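Type IV pilus assembly protein PilF (Pseudomonas aeruginosa, PDB 2HO1) is an outer-membrane lipoprotein of tetratricopeptide repeats that binds PilQ and is essential for its outer-membrane localization and assembly into the dodecameric secretin of type IV pili. Local coordinates at residues E123-L128 and L149-M154; Q207-L212 and R237-S242. One frame throughout, in Å; residues are numbered along the deposited sequence.

Contact 1 (E123-L128 and L149-M154); sequences EAYQRL and LVSLQM
Val150 faces helix 121-131, its two methyl groups split between different partners. CG2 points to Ala124 and Leu128 and lies 3.8 Å from Ala124 CB. Leu128 brings a single branch to it, with CD1 3.9 Å from Val150 CG2. The other methyl, Val150 CG1, rests by Tyr125 at the root of the ring, 3.9 Å from Tyr125 CD1 and close to CB as well. Tyr125 CG stands anti to the backbone N (chi1 -162°), which brings the ring across toward Val150 and Ser151. Met154, modelled as selenomethionine, reaches the same ring from the other end of its segment. Its selenium sits above one face, displaced toward the rim, 4.5 Å from the ring centroid and 22° off the normal. This is a Met-aromatic contact. The side chain bends at its last torsion, and the terminal CE comes 3.9 Å from Tyr125 CB.

The two helices are assigned to successive tetratricopeptide repeats, TPR 3 and TPR 4. Segment 123-128 lies on the second helix within the TPR 3 range, and 149-154 at the end of the first helix within that of TPR 4. They run nearly antiparallel, at 151°. The axes of the short segments approach to 10.0 Å, and Val150, Ala124, Leu128, Tyr125 and Met154 meet between them.

No hydrogen bond crosses between the segments. Ser151 OG lies near Tyr125 CE1 but bonds to Leu147 O, one turn back, and to Gln159. The hydroxyl of Tyr125 hydrogen-bonds to Tyr163 on helix 157-170 and to Glu130 of the second subunit. Helix 105-117 packs against Ala124 and Leu128.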
# COMPACT_ATOMS: atom_id res chain seq x y z
N GLU A 123 -11.91 4.18 2.40
CA GLU A 123 -11.11 4.70 3.49
C GLU A 123 -10.37 3.59 4.23
O GLU A 123 -9.24 3.80 4.65
CB GLU A 123 -11.99 5.50 4.45
CG GLU A 123 -12.59 6.77 3.84
CD GLU A 123 -13.74 7.31 4.69
OE1 GLU A 123 -14.88 6.83 4.53
OE2 GLU A 123 -13.52 8.17 5.54
N ALA A 124 -11.00 2.42 4.41
CA ALA A 124 -10.34 1.29 5.06
C ALA A 124 -9.07 0.96 4.27
O ALA A 124 -7.97 0.90 4.82
CB ALA A 124 -11.28 0.04 5.06
N TYR A 125 -9.25 0.78 2.96
CA TYR A 125 -8.15 0.45 2.04
C TYR A 125 -6.99 1.43 2.20
O TYR A 125 -5.84 1.02 2.38
CB TYR A 125 -8.65 0.45 0.59
CG TYR A 125 -7.75 -0.30 -0.38
CD1 TYR A 125 -7.60 -1.69 -0.30
CD2 TYR A 125 -7.04 0.39 -1.38
CE1 TYR A 125 -6.78 -2.38 -1.18
CE2 TYR A 125 -6.21 -0.31 -2.28
CZ TYR A 125 -6.10 -1.69 -2.17
OH TYR A 125 -5.28 -2.37 -3.03
N GLN A 126 -7.30 2.73 2.16
CA GLN A 126 -6.29 3.75 2.32
C GLN A 126 -5.50 3.66 3.64
O GLN A 126 -4.25 3.76 3.63
CB GLN A 126 -6.92 5.15 2.19
CG GLN A 126 -7.45 5.44 0.77
CD GLN A 126 -8.31 6.72 0.69
OE1 GLN A 126 -8.99 7.10 1.65
NE2 GLN A 126 -8.31 7.36 -0.49
N ARG A 127 -6.20 3.47 4.76
CA ARG A 127 -5.53 3.39 6.06
C ARG A 127 -4.69 2.14 6.13
O ARG A 127 -3.59 2.17 6.66
CB ARG A 127 -6.53 3.42 7.23
CG ARG A 127 -7.36 4.68 7.30
CD ARG A 127 -6.51 5.92 7.53
NE ARG A 127 -7.30 7.11 7.82
CZ ARG A 127 -6.78 8.26 8.24
NH1 ARG A 127 -5.46 8.35 8.41
NH2 ARG A 127 -7.54 9.32 8.47
N LEU A 128 -5.19 1.04 5.57
CA LEU A 128 -4.47 -0.22 5.57
C LEU A 128 -3.21 -0.15 4.68
O LEU A 128 -2.18 -0.73 5.03
CB LEU A 128 -5.39 -1.35 5.13
CG LEU A 128 -6.50 -1.63 6.15
CD1 LEU A 128 -7.57 -2.53 5.51
CD2 LEU A 128 -5.90 -2.28 7.43
N LEU A 149 -9.68 -8.71 2.70
CA LEU A 149 -11.12 -8.67 2.94
C LEU A 149 -11.74 -7.44 2.27
O LEU A 149 -12.79 -7.55 1.64
CB LEU A 149 -11.41 -8.71 4.44
CG LEU A 149 -11.05 -10.02 5.16
CD1 LEU A 149 -10.98 -9.76 6.64
CD2 LEU A 149 -12.05 -11.13 4.86
N VAL A 150 -11.09 -6.28 2.40
CA VAL A 150 -11.59 -5.05 1.77
C VAL A 150 -11.63 -5.25 0.25
O VAL A 150 -12.57 -4.81 -0.43
CB VAL A 150 -10.70 -3.81 2.12
CG1 VAL A 150 -11.07 -2.59 1.26
CG2 VAL A 150 -10.84 -3.47 3.62
N SER A 151 -10.63 -5.93 -0.31
CA SER A 151 -10.61 -6.15 -1.74
C SER A 151 -11.82 -6.98 -2.18
O SER A 151 -12.38 -6.77 -3.28
CB SER A 151 -9.30 -6.84 -2.16
OG SER A 151 -8.21 -5.96 -2.04
N LEU A 152 -12.21 -7.93 -1.34
CA LEU A 152 -13.38 -8.76 -1.63
C LEU A 152 -14.60 -7.87 -1.83
O LEU A 152 -15.30 -7.98 -2.84
CB LEU A 152 -13.64 -9.73 -0.48
CG LEU A 152 -13.33 -11.21 -0.71
CD1 LEU A 152 -12.31 -11.39 -1.82
CD2 LEU A 152 -12.85 -11.85 0.57
N GLN A 153 -14.82 -6.98 -0.88
CA GLN A 153 -15.95 -6.06 -0.93
C GLN A 153 -15.89 -5.07 -2.07
O GLN A 153 -16.90 -4.46 -2.42
CB GLN A 153 -16.10 -5.32 0.39
CG GLN A 153 -16.42 -6.25 1.57
CD GLN A 153 -17.54 -7.23 1.24
OE1 GLN A 153 -18.59 -6.83 0.75
NE2 GLN A 153 -17.32 -8.51 1.50
N MSE A 154 -14.72 -4.89 -2.66
CA MSE A 154 -14.56 -3.99 -3.78
C MSE A 154 -14.67 -4.79 -5.07
O MSE A 154 -14.37 -4.30 -6.16
CB MSE A 154 -13.21 -3.28 -3.74
CG MSE A 154 -12.99 -2.37 -2.52
SE MSE A 154 -11.21 -1.61 -2.58
CE MSE A 154 -11.61 0.08 -1.85

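Contact 2 (Q207-L212 and R237-S242); sequences QNARSL and RLYPGS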
# COMPACT_ATOMS: atom_id res chain seq x y z
N GLN A 207 -15.50 -24.49 12.11
CA GLN A 207 -16.29 -24.91 10.96
C GLN A 207 -17.59 -24.15 11.17
O GLN A 207 -18.04 -24.01 12.31
CB GLN A 207 -16.58 -26.42 10.94
CG GLN A 207 -15.52 -27.30 10.25
CD GLN A 207 -15.54 -27.21 8.72
OE1 GLN A 207 -16.23 -26.40 8.12
NE2 GLN A 207 -14.77 -28.07 8.09
N ASN A 208 -18.17 -23.63 10.10
CA ASN A 208 -19.44 -22.93 10.21
C ASN A 208 -20.24 -23.40 9.00
O ASN A 208 -19.74 -24.21 8.23
CB ASN A 208 -19.25 -21.39 10.24
CG ASN A 208 -18.44 -20.84 9.06
OD1 ASN A 208 -18.38 -21.43 7.98
ND2 ASN A 208 -17.84 -19.67 9.25
N ALA A 209 -21.45 -22.90 8.84
CA ALA A 209 -22.28 -23.33 7.73
C ALA A 209 -21.52 -23.16 6.41
O ALA A 209 -21.43 -24.09 5.60
CB ALA A 209 -23.56 -22.52 7.70
N ARG A 210 -20.98 -21.96 6.21
CA ARG A 210 -20.21 -21.65 5.02
C ARG A 210 -19.09 -22.64 4.74
O ARG A 210 -19.01 -23.19 3.65
CB ARG A 210 -19.61 -20.25 5.14
CG ARG A 210 -18.74 -19.85 3.94
CD ARG A 210 -17.84 -18.67 4.25
NE ARG A 210 -16.98 -18.35 3.11
CZ ARG A 210 -15.95 -17.52 3.17
NH1 ARG A 210 -15.66 -16.92 4.31
NH2 ARG A 210 -15.22 -17.29 2.09
N SER A 211 -18.21 -22.87 5.71
CA SER A 211 -17.10 -23.78 5.49
C SER A 211 -17.48 -25.24 5.32
O SER A 211 -16.80 -25.97 4.58
CB SER A 211 -16.04 -23.62 6.59
OG SER A 211 -16.52 -24.00 7.86
N LEU A 212 -18.56 -25.68 5.97
CA LEU A 212 -19.00 -27.06 5.83
C LEU A 212 -19.45 -27.28 4.39
O LEU A 212 -19.12 -28.29 3.78
CB LEU A 212 -20.16 -27.39 6.81
CG LEU A 212 -19.72 -27.52 8.27
CD1 LEU A 212 -20.93 -27.51 9.20
CD2 LEU A 212 -18.89 -28.80 8.45
N ARG A 237 -27.27 -30.99 11.38
CA ARG A 237 -27.34 -31.01 12.82
C ARG A 237 -27.17 -29.65 13.51
O ARG A 237 -27.93 -29.33 14.44
CB ARG A 237 -26.27 -31.96 13.34
CG ARG A 237 -26.28 -32.18 14.83
CD ARG A 237 -25.20 -33.18 15.23
NE ARG A 237 -25.36 -33.63 16.61
CZ ARG A 237 -26.43 -34.29 17.06
NH1 ARG A 237 -27.44 -34.58 16.25
NH2 ARG A 237 -26.49 -34.67 18.34
N LEU A 238 -26.19 -28.87 13.06
CA LEU A 238 -25.91 -27.59 13.70
C LEU A 238 -26.41 -26.36 13.01
O LEU A 238 -26.52 -25.32 13.62
CB LEU A 238 -24.40 -27.45 13.92
CG LEU A 238 -23.79 -28.67 14.62
CD1 LEU A 238 -22.29 -28.47 14.85
CD2 LEU A 238 -24.50 -28.87 15.94
N TYR A 239 -26.72 -26.48 11.72
CA TYR A 239 -27.20 -25.34 10.96
C TYR A 239 -28.43 -25.67 10.15
O TYR A 239 -28.57 -25.24 9.00
CB TYR A 239 -26.08 -24.86 10.03
CG TYR A 239 -24.79 -24.55 10.77
CD1 TYR A 239 -24.59 -23.31 11.38
CD2 TYR A 239 -23.79 -25.51 10.89
CE1 TYR A 239 -23.42 -23.04 12.09
CE2 TYR A 239 -22.61 -25.25 11.60
CZ TYR A 239 -22.44 -24.01 12.19
OH TYR A 239 -21.28 -23.75 12.88
N PRO A 240 -29.37 -26.43 10.74
CA PRO A 240 -30.60 -26.81 10.04
C PRO A 240 -31.35 -25.66 9.38
O PRO A 240 -32.08 -25.88 8.42
CB PRO A 240 -31.43 -27.49 11.12
CG PRO A 240 -30.99 -26.80 12.38
CD PRO A 240 -29.48 -26.75 12.18
N GLY A 241 -31.19 -24.45 9.89
CA GLY A 241 -31.91 -23.34 9.29
C GLY A 241 -31.09 -22.45 8.37
O GLY A 241 -31.56 -21.41 7.91
N SER A 242 -29.85 -22.86 8.09
CA SER A 242 -28.97 -22.07 7.23
C SER A 242 -29.30 -22.23 5.75
O SER A 242 -29.89 -23.22 5.35
CB SER A 242 -27.52 -22.48 7.46
OG SER A 242 -27.32 -23.84 7.10
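Tyr239 lays one face of its ring against the start of helix 209-221. Ala209 N stands 3.6 Å above the plane of the Tyr239 ring, over its centre. Ala209 CB makes a CH-pi contact, 4.2 Å from the centroid of the Tyr239 ring and 25° off the normal.

Apolar contacts extend this surface. Leu212, one turn further along, brings CD1 to 3.7 Å from Tyr239 CE2, its side chain crossing the tyrosine at about a right angle. Ser242 CB touches Ala209 CB.

Clear hydrogen bonds lie within each segment. Asn208 and Ser211 form a capping box at the N-terminus of helix 209-221. Ser211 N gives a 2.7 Å bond to Asn208 OD1, nearly straight at 171°, and Asn208 N donates in return to Ser211 OG. On the other side, a type I turn runs from Tyr239 to Ser242 after helix 225-238. Tyr239 O accepts from Ser242 N and also from Ser242 OG, the latter 2.7 Å away on a lone pair in the carbonyl plane. Ser242 OG also caps helix 243-249 through Tyr245 N.

The segments lie at the start of helix 209-221 and the end of helix 225-238, the pair assigned to TPR 6. The ring covers the helix start, while Asn208 N, Ser211 N, Tyr239 O and Ser242 N are paired within their own segments. Cohesion across the contact therefore rests mainly on van der Waals and CH-pi packing of Tyr239.

How the contacts relate
Contact 1 is buried and contact 2 lies nearer the surface, with centres 12 and 21 Å from the centre of the chain. Their own centres are 28 Å apart, and they follow one another along the sequence without sharing a helix. Contact 1 joins helices assigned to two successive repeats, TPR 3 and TPR 4, purely by side-chain packing. Contact 2 brings together the start of helix 209-221 and the end of helix 225-238, where backbone atoms also meet the ring and each segment has hydrogen bonds of its own. A tyrosine is central to both. The second subunit lies beside contact 1, whereas no other chain of the assembly touches contact 2.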